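Local structure of precorrin-8x Methyl Mutase (Thermus thermophilus, 1V9C) at residues G124-A129 against Q149-A154; R112-V117 against L140-E145. The protein probably acts as a precorrin-8X methylmutase, an isomerase of the CobH/CbiC family in adenosylcobalamin biosynthesis. All blocks are in the same frame, centred on the assembly; numbering follows the deposited sequence.

Both contacts join the same two helix-to-strand units of the doubly wound alpha/beta fold. Contact 2 pairs helices 112-122 and 137-147 on one face of the sheet. Contact 1 pairs the loops that lead from these helices into the parallel strands 130-133 and 155-158. Contact 2 is mostly buried and has no hydrogen bond between its segments; methyl groups do the work, with one glutamate at the outer margin. Contact 1 is half exposed and relies on backbone polar groups and one carboxylate. The two meet at Leu126. Its CD2 lies 3.9 Å from Leu143 CD1, and its CD1 packs on Val117 CG1, so the leucine continues the helix interface into the loops.

Contact 1 (G124-A129 against Q149-A154); sequences GLLDGA and QGARPA
Two loops of the doubly wound alpha/beta fold run side by side here, just before the parallel strands 130-133 and 155-158. Segment 124-129 holds a type II beta turn from Leu126 to Ala129, with Gly128 at positive phi. Segment 149-154 starts where a Schellman motif, with Gly150 as its C-prime residue, ends helix 137-147. The packed side is apolar. Leu126 CG stands anti to its carbonyl carbon (chi1 -69°), and CD1 reaches the methyl of Ala151 at 3.8 Å. Leu126 CB faces Pro153 CG more loosely, at 4.4 Å. Trp121 also packs on Leu126, and Ile147 on Pro153. The solvent side is polar. There Gly128 N gives a fairly straight bond to Arg152 O (3.1 Å, 162° at the hydrogen). Nearer the strands, Ala154 N makes only a weak, bent bond to Ala129 O. The Arg152 chain bends at chi2 and turns off from the other loop, so its NE stays 6.3 Å from Asp127 OD1; any attraction is probably long-range. Asp127 instead grips the backbone: its OD1 accepts Arg152 N at 2.7 Å, with the donor 28° out of the carboxylate plane.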
ATOM      1  N   GLY B 124       2.019  17.180  21.841  1.00 52.57           N
ATOM      2  CA  GLY B 124       1.656  18.318  21.024  1.00 54.38           C
ATOM      3  C   GLY B 124       2.048  18.083  19.579  1.00 55.03           C
ATOM      4  O   GLY B 124       2.925  18.766  19.048  1.00 58.07           O
ATOM      5  N   LEU B 125       1.403  17.108  18.943  1.00 53.70           N
ATOM      6  CA  LEU B 125       1.687  16.778  17.551  1.00 49.08           C
ATOM      7  C   LEU B 125       0.438  16.826  16.696  1.00 49.39           C
ATOM      8  O   LEU B 125       0.528  16.943  15.477  1.00 51.48           O
ATOM      9  CB  LEU B 125       2.299  15.379  17.438  1.00 47.76           C
ATOM     10  CG  LEU B 125       3.649  15.132  18.114  1.00 44.19           C
ATOM     11  CD1 LEU B 125       4.106  13.709  17.828  1.00 44.36           C
ATOM     12  CD2 LEU B 125       4.668  16.127  17.616  1.00 40.82           C
ATOM     13  N   LEU B 126      -0.724  16.746  17.332  1.00 46.70           N
ATOM     14  CA  LEU B 126      -1.983  16.751  16.605  1.00 47.84           C
ATOM     15  C   LEU B 126      -2.400  18.090  16.050  1.00 50.34           C
ATOM     16  O   LEU B 126      -3.046  18.161  15.003  1.00 53.69           O
ATOM     17  CB  LEU B 126      -3.113  16.224  17.484  1.00 44.88           C
ATOM     18  CG  LEU B 126      -3.070  14.746  17.841  1.00 43.58           C
ATOM     19  CD1 LEU B 126      -4.280  14.415  18.685  1.00 39.73           C
ATOM     20  CD2 LEU B 126      -3.050  13.912  16.580  1.00 42.63           C
ATOM     21  N   ASP B 127      -2.050  19.159  16.748  1.00 52.85           N
ATOM     22  CA  ASP B 127      -2.437  20.478  16.292  1.00 52.94           C
ATOM     23  C   ASP B 127      -1.569  20.957  15.141  1.00 51.64           C
ATOM     24  O   ASP B 127      -0.343  21.051  15.259  1.00 51.63           O
ATOM     25  CB  ASP B 127      -2.411  21.461  17.464  1.00 57.79           C
ATOM     26  CG  ASP B 127      -3.455  21.124  18.526  1.00 61.51           C
ATOM     27  OD1 ASP B 127      -4.662  21.078  18.194  1.00 61.61           O
ATOM     28  OD2 ASP B 127      -3.068  20.896  19.690  1.00 63.59           O
ATOM     29  N   GLY B 128      -2.232  21.243  14.023  1.00 49.79           N
ATOM     30  CA  GLY B 128      -1.554  21.702  12.823  1.00 47.13           C
ATOM     31  C   GLY B 128      -1.104  20.551  11.938  1.00 44.19           C
ATOM     32  O   GLY B 128      -0.585  20.761  10.845  1.00 45.45           O
ATOM     33  N   ALA B 129      -1.324  19.327  12.400  1.00 40.95           N
ATOM     34  CA  ALA B 129      -0.889  18.156  11.652  1.00 36.66           C
ATOM     35  C   ALA B 129      -1.873  17.562  10.659  1.00 36.11           C
ATOM     36  O   ALA B 129      -3.088  17.750  10.758  1.00 36.45           O
ATOM     37  CB  ALA B 129      -0.440  17.082  12.614  1.00 38.63           C
ATOM     38  N   GLN B 149     -12.061  16.735  22.451  1.00 59.43           N
ATOM     39  CA  GLN B 149     -11.444  17.231  23.675  1.00 62.28           C
ATOM     40  C   GLN B 149     -10.505  18.412  23.428  1.00 62.53           C
ATOM     41  O   GLN B 149      -9.813  18.857  24.343  1.00 64.53           O
ATOM     42  CB  GLN B 149     -10.666  16.111  24.370  1.00 64.90           C
ATOM     43  CG  GLN B 149     -11.531  14.965  24.859  1.00 68.91           C
ATOM     44  CD  GLN B 149     -12.695  15.445  25.700  1.00 68.35           C
ATOM     45  OE1 GLN B 149     -12.519  16.213  26.644  1.00 68.93           O
ATOM     46  NE2 GLN B 149     -13.894  14.993  25.361  1.00 68.84           N
ATOM     47  N   GLY B 150     -10.467  18.912  22.197  1.00 61.07           N
ATOM     48  CA  GLY B 150      -9.605  20.045  21.910  1.00 58.19           C
ATOM     49  C   GLY B 150      -8.461  19.836  20.932  1.00 56.04           C
ATOM     50  O   GLY B 150      -7.668  20.749  20.707  1.00 55.06           O
ATOM     51  N   ALA B 151      -8.349  18.645  20.356  1.00 53.37           N
ATOM     52  CA  ALA B 151      -7.284  18.396  19.391  1.00 47.93           C
ATOM     53  C   ALA B 151      -7.731  18.989  18.052  1.00 45.08           C
ATOM     54  O   ALA B 151      -8.878  18.803  17.646  1.00 40.17           O
ATOM     55  CB  ALA B 151      -7.034  16.901  19.260  1.00 46.13           C
ATOM     56  N   ARG B 152      -6.837  19.721  17.388  1.00 45.19           N
ATOM     57  CA  ARG B 152      -7.157  20.345  16.102  1.00 48.27           C
ATOM     58  C   ARG B 152      -6.137  20.071  14.982  1.00 47.67           C
ATOM     59  O   ARG B 152      -5.289  20.913  14.656  1.00 43.43           O
ATOM     60  CB  ARG B 152      -7.341  21.864  16.280  1.00 49.32           C
ATOM     61  CG  ARG B 152      -8.500  22.251  17.202  1.00 51.18           C
ATOM     62  CD  ARG B 152      -9.787  21.521  16.813  1.00 53.19           C
ATOM     63  NE  ARG B 152     -10.880  21.784  17.741  1.00 52.20           N
ATOM     64  CZ  ARG B 152     -11.980  21.043  17.837  1.00 56.10           C
ATOM     65  NH1 ARG B 152     -12.141  19.980  17.060  1.00 56.20           N
ATOM     66  NH2 ARG B 152     -12.928  21.370  18.705  1.00 56.36           N
ATOM     67  N   PRO B 153      -6.205  18.873  14.382  1.00 47.34           N
ATOM     68  CA  PRO B 153      -5.283  18.519  13.294  1.00 44.60           C
ATOM     69  C   PRO B 153      -5.645  19.389  12.095  1.00 41.70           C
ATOM     70  O   PRO B 153      -6.813  19.710  11.897  1.00 42.83           O
ATOM     71  CB  PRO B 153      -5.599  17.049  13.035  1.00 45.09           C
ATOM     72  CG  PRO B 153      -6.178  16.565  14.335  1.00 48.03           C
ATOM     73  CD  PRO B 153      -7.043  17.724  14.759  1.00 45.47           C
ATOM     74  N   ALA B 154      -4.662  19.781  11.300  1.00 37.25           N
ATOM     75  CA  ALA B 154      -4.957  20.607  10.138  1.00 35.97           C
ATOM     76  C   ALA B 154      -5.871  19.856   9.183  1.00 34.47           C
ATOM     77  O   ALA B 154      -6.791  20.446   8.620  1.00 36.58           O
ATOM     78  CB  ALA B 154      -3.666  21.010   9.425  1.00 37.54           C
TER

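Contact 2 (R112-V117 against L140-E145); sequences RAEAAV and LLALVE
Segments 112-117 and 140-145, parts of helices 112-122 and 137-147, run in roughly the same direction, their axes crossing at -39° and 8.9 Å apart at closest approach. The backbones come nearest at two places, Glu114 beside Ala142 and Val117 beside Leu143; the CA atoms of Val117 and Leu143 are 6.0 Å apart. The small side chain of Ala142 is central. Its CB points at the other helix and is touched by Val117 CG2 and by the Glu114 carboxylate. Val117 also points across. Its CG1 stands anti to the backbone N (chi1 -174°), and its CG2 lies anti to the carbonyl carbon. This turn puts both methyls over the partner backbone. CG2 rests 3.7 Å from Ala142 CB and 3.8 Å from Leu143 N, while CG1 lies 4.1 Å from Leu143 CA. Leu143 takes part mainly through its backbone and CB, which is 4.4 Å from Val117 CG2. Phe139 and Ala146 of the same helix 137-147 also touch Val117.

Glu114 forms the exposed margin. Its chain bends at chi2 (-67°) and turns the carboxylate toward the partner helix. OE2 then lies 3.5 Å from Ala142 CB. This is van der Waals contact between a carboxylate and a methyl. Glu145 stands nearby with the same formal charge, its OE2 5.0 Å from Glu114 OE1. The proximity may slightly raise the proton affinity of either group. No hydrogen bond links the two segments, so the interface depends on the fit of methyl groups. Such close packing of roughly parallel neighbouring helices, each leading into a parallel strand, is characteristic of a doubly wound alpha/beta sheet.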
ATOM      1  N   ARG B 112      -2.932  -0.115  21.304  1.00 79.06           N
ATOM      2  CA  ARG B 112      -1.729   0.575  20.864  1.00 76.41           C
ATOM      3  C   ARG B 112      -2.164   1.808  20.068  1.00 74.44           C
ATOM      4  O   ARG B 112      -1.360   2.689  19.760  1.00 72.22           O
ATOM      5  CB  ARG B 112      -0.889  -0.349  19.979  1.00 77.11           C
ATOM      6  CG  ARG B 112       0.577   0.020  19.933  1.00 81.56           C
ATOM      7  CD  ARG B 112       1.327  -0.737  18.855  1.00 84.07           C
ATOM      8  NE  ARG B 112       1.194  -2.183  18.972  1.00 87.37           N
ATOM      9  CZ  ARG B 112       1.886  -3.053  18.241  1.00 90.89           C
ATOM     10  NH1 ARG B 112       2.764  -2.619  17.345  1.00 91.15           N
ATOM     11  NH2 ARG B 112       1.702  -4.356  18.402  1.00 91.70           N
ATOM     12  N   ALA B 113      -3.451   1.854  19.739  1.00 72.61           N
ATOM     13  CA  ALA B 113      -4.018   2.960  18.979  1.00 70.92           C
ATOM     14  C   ALA B 113      -4.325   4.108  19.921  1.00 68.56           C
ATOM     15  O   ALA B 113      -4.338   5.272  19.519  1.00 66.55           O
ATOM     16  CB  ALA B 113      -5.292   2.509  18.264  1.00 70.98           C
ATOM     17  N   GLU B 114      -4.585   3.767  21.178  1.00 66.79           N
ATOM     18  CA  GLU B 114      -4.882   4.765  22.194  1.00 66.10           C
ATOM     19  C   GLU B 114      -3.577   5.422  22.612  1.00 62.84           C
ATOM     20  O   GLU B 114      -3.485   6.644  22.712  1.00 61.88           O
ATOM     21  CB  GLU B 114      -5.555   4.106  23.402  1.00 70.03           C
ATOM     22  CG  GLU B 114      -6.994   3.675  23.150  1.00 73.87           C
ATOM     23  CD  GLU B 114      -7.935   4.855  22.948  1.00 78.29           C
ATOM     24  OE1 GLU B 114      -9.135   4.624  22.686  1.00 79.25           O
ATOM     25  OE2 GLU B 114      -7.479   6.014  23.055  1.00 80.72           O
ATOM     26  N   ALA B 115      -2.567   4.596  22.849  1.00 60.16           N
ATOM     27  CA  ALA B 115      -1.262   5.088  23.238  1.00 56.93           C
ATOM     28  C   ALA B 115      -0.784   6.065  22.179  1.00 56.22           C
ATOM     29  O   ALA B 115      -0.251   7.128  22.502  1.00 56.43           O
ATOM     30  CB  ALA B 115      -0.281   3.928  23.366  1.00 57.47           C
ATOM     31  N   ALA B 116      -0.992   5.702  20.914  1.00 54.37           N
ATOM     32  CA  ALA B 116      -0.572   6.532  19.786  1.00 51.78           C
ATOM     33  C   ALA B 116      -1.137   7.949  19.849  1.00 49.83           C
ATOM     34  O   ALA B 116      -0.386   8.919  19.803  1.00 49.27           O
ATOM     35  CB  ALA B 116      -0.969   5.867  18.474  1.00 53.62           C
ATOM     36  N   VAL B 117      -2.456   8.071  19.940  1.00 51.03           N
ATOM     37  CA  VAL B 117      -3.087   9.389  20.017  1.00 53.65           C
ATOM     38  C   VAL B 117      -2.657  10.109  21.298  1.00 54.82           C
ATOM     39  O   VAL B 117      -2.135  11.227  21.253  1.00 52.71           O
ATOM     40  CB  VAL B 117      -4.624   9.282  20.021  1.00 51.88           C
ATOM     41  CG1 VAL B 117      -5.233  10.669  19.956  1.00 49.38           C
ATOM     42  CG2 VAL B 117      -5.094   8.435  18.861  1.00 52.31           C
ATOM     43  N   LEU B 140      -8.606   5.862  14.354  1.00 34.15           N
ATOM     44  CA  LEU B 140      -9.422   6.974  13.871  1.00 34.74           C
ATOM     45  C   LEU B 140     -10.532   7.320  14.868  1.00 35.49           C
ATOM     46  O   LEU B 140     -10.968   8.463  14.953  1.00 30.75           O
ATOM     47  CB  LEU B 140     -10.032   6.618  12.514  1.00 29.64           C
ATOM     48  CG  LEU B 140     -10.806   7.743  11.827  1.00 30.37           C
ATOM     49  CD1 LEU B 140      -9.900   8.966  11.665  1.00 32.31           C
ATOM     50  CD2 LEU B 140     -11.296   7.258  10.475  1.00 27.73           C
ATOM     51  N   LEU B 141     -10.987   6.318  15.611  1.00 38.13           N
ATOM     52  CA  LEU B 141     -12.016   6.527  16.620  1.00 39.42           C
ATOM     53  C   LEU B 141     -11.408   7.227  17.829  1.00 40.07           C
ATOM     54  O   LEU B 141     -11.991   8.162  18.362  1.00 43.78           O
ATOM     55  CB  LEU B 141     -12.618   5.193  17.047  1.00 37.17           C
ATOM     56  CG  LEU B 141     -13.655   4.638  16.085  1.00 34.79           C
ATOM     57  CD1 LEU B 141     -14.133   3.294  16.593  1.00 40.24           C
ATOM     58  CD2 LEU B 141     -14.814   5.615  15.962  1.00 33.28           C
ATOM     59  N   ALA B 142     -10.239   6.770  18.264  1.00 43.42           N
ATOM     60  CA  ALA B 142      -9.563   7.392  19.398  1.00 44.61           C
ATOM     61  C   ALA B 142      -9.324   8.849  19.024  1.00 44.50           C
ATOM     62  O   ALA B 142      -9.713   9.753  19.753  1.00 46.23           O
ATOM     63  CB  ALA B 142      -8.240   6.695  19.678  1.00 43.52           C
ATOM     64  N   LEU B 143      -8.706   9.062  17.863  1.00 44.85           N
ATOM     65  CA  LEU B 143      -8.425  10.409  17.371  1.00 44.08           C
ATOM     66  C   LEU B 143      -9.678  11.277  17.303  1.00 41.72           C
ATOM     67  O   LEU B 143      -9.636  12.455  17.641  1.00 44.15           O
ATOM     68  CB  LEU B 143      -7.782  10.354  15.976  1.00 42.79           C
ATOM     69  CG  LEU B 143      -7.556  11.698  15.262  1.00 42.67           C
ATOM     70  CD1 LEU B 143      -6.667  12.600  16.132  1.00 39.66           C
ATOM     71  CD2 LEU B 143      -6.915  11.471  13.887  1.00 38.93           C
ATOM     72  N   VAL B 144     -10.790  10.709  16.858  1.00 43.43           N
ATOM     73  CA  VAL B 144     -12.019  11.490  16.753  1.00 47.62           C
ATOM     74  C   VAL B 144     -12.535  11.917  18.117  1.00 50.50           C
ATOM     75  O   VAL B 144     -13.116  12.990  18.259  1.00 53.32           O
ATOM     76  CB  VAL B 144     -13.117  10.711  16.012  1.00 45.07           C
ATOM     77  CG1 VAL B 144     -14.456  11.412  16.169  1.00 45.16           C
ATOM     78  CG2 VAL B 144     -12.751  10.609  14.539  1.00 45.29           C
ATOM     79  N   GLU B 145     -12.322  11.068  19.115  1.00 53.65           N
ATOM     80  CA  GLU B 145     -12.742  11.365  20.472  1.00 56.18           C
ATOM     81  C   GLU B 145     -11.785  12.423  20.998  1.00 56.31           C
ATOM     82  O   GLU B 145     -12.193  13.358  21.683  1.00 59.99           O
ATOM     83  CB  GLU B 145     -12.682  10.095  21.324  1.00 59.52           C
ATOM     84  CG  GLU B 145     -13.503   8.953  20.727  1.00 65.32           C
ATOM     85  CD  GLU B 145     -13.565   7.715  21.606  1.00 69.97           C
ATOM     86  OE1 GLU B 145     -14.165   6.706  21.165  1.00 67.56           O
ATOM     87  OE2 GLU B 145     -13.022   7.749  22.733  1.00 73.00           O
TER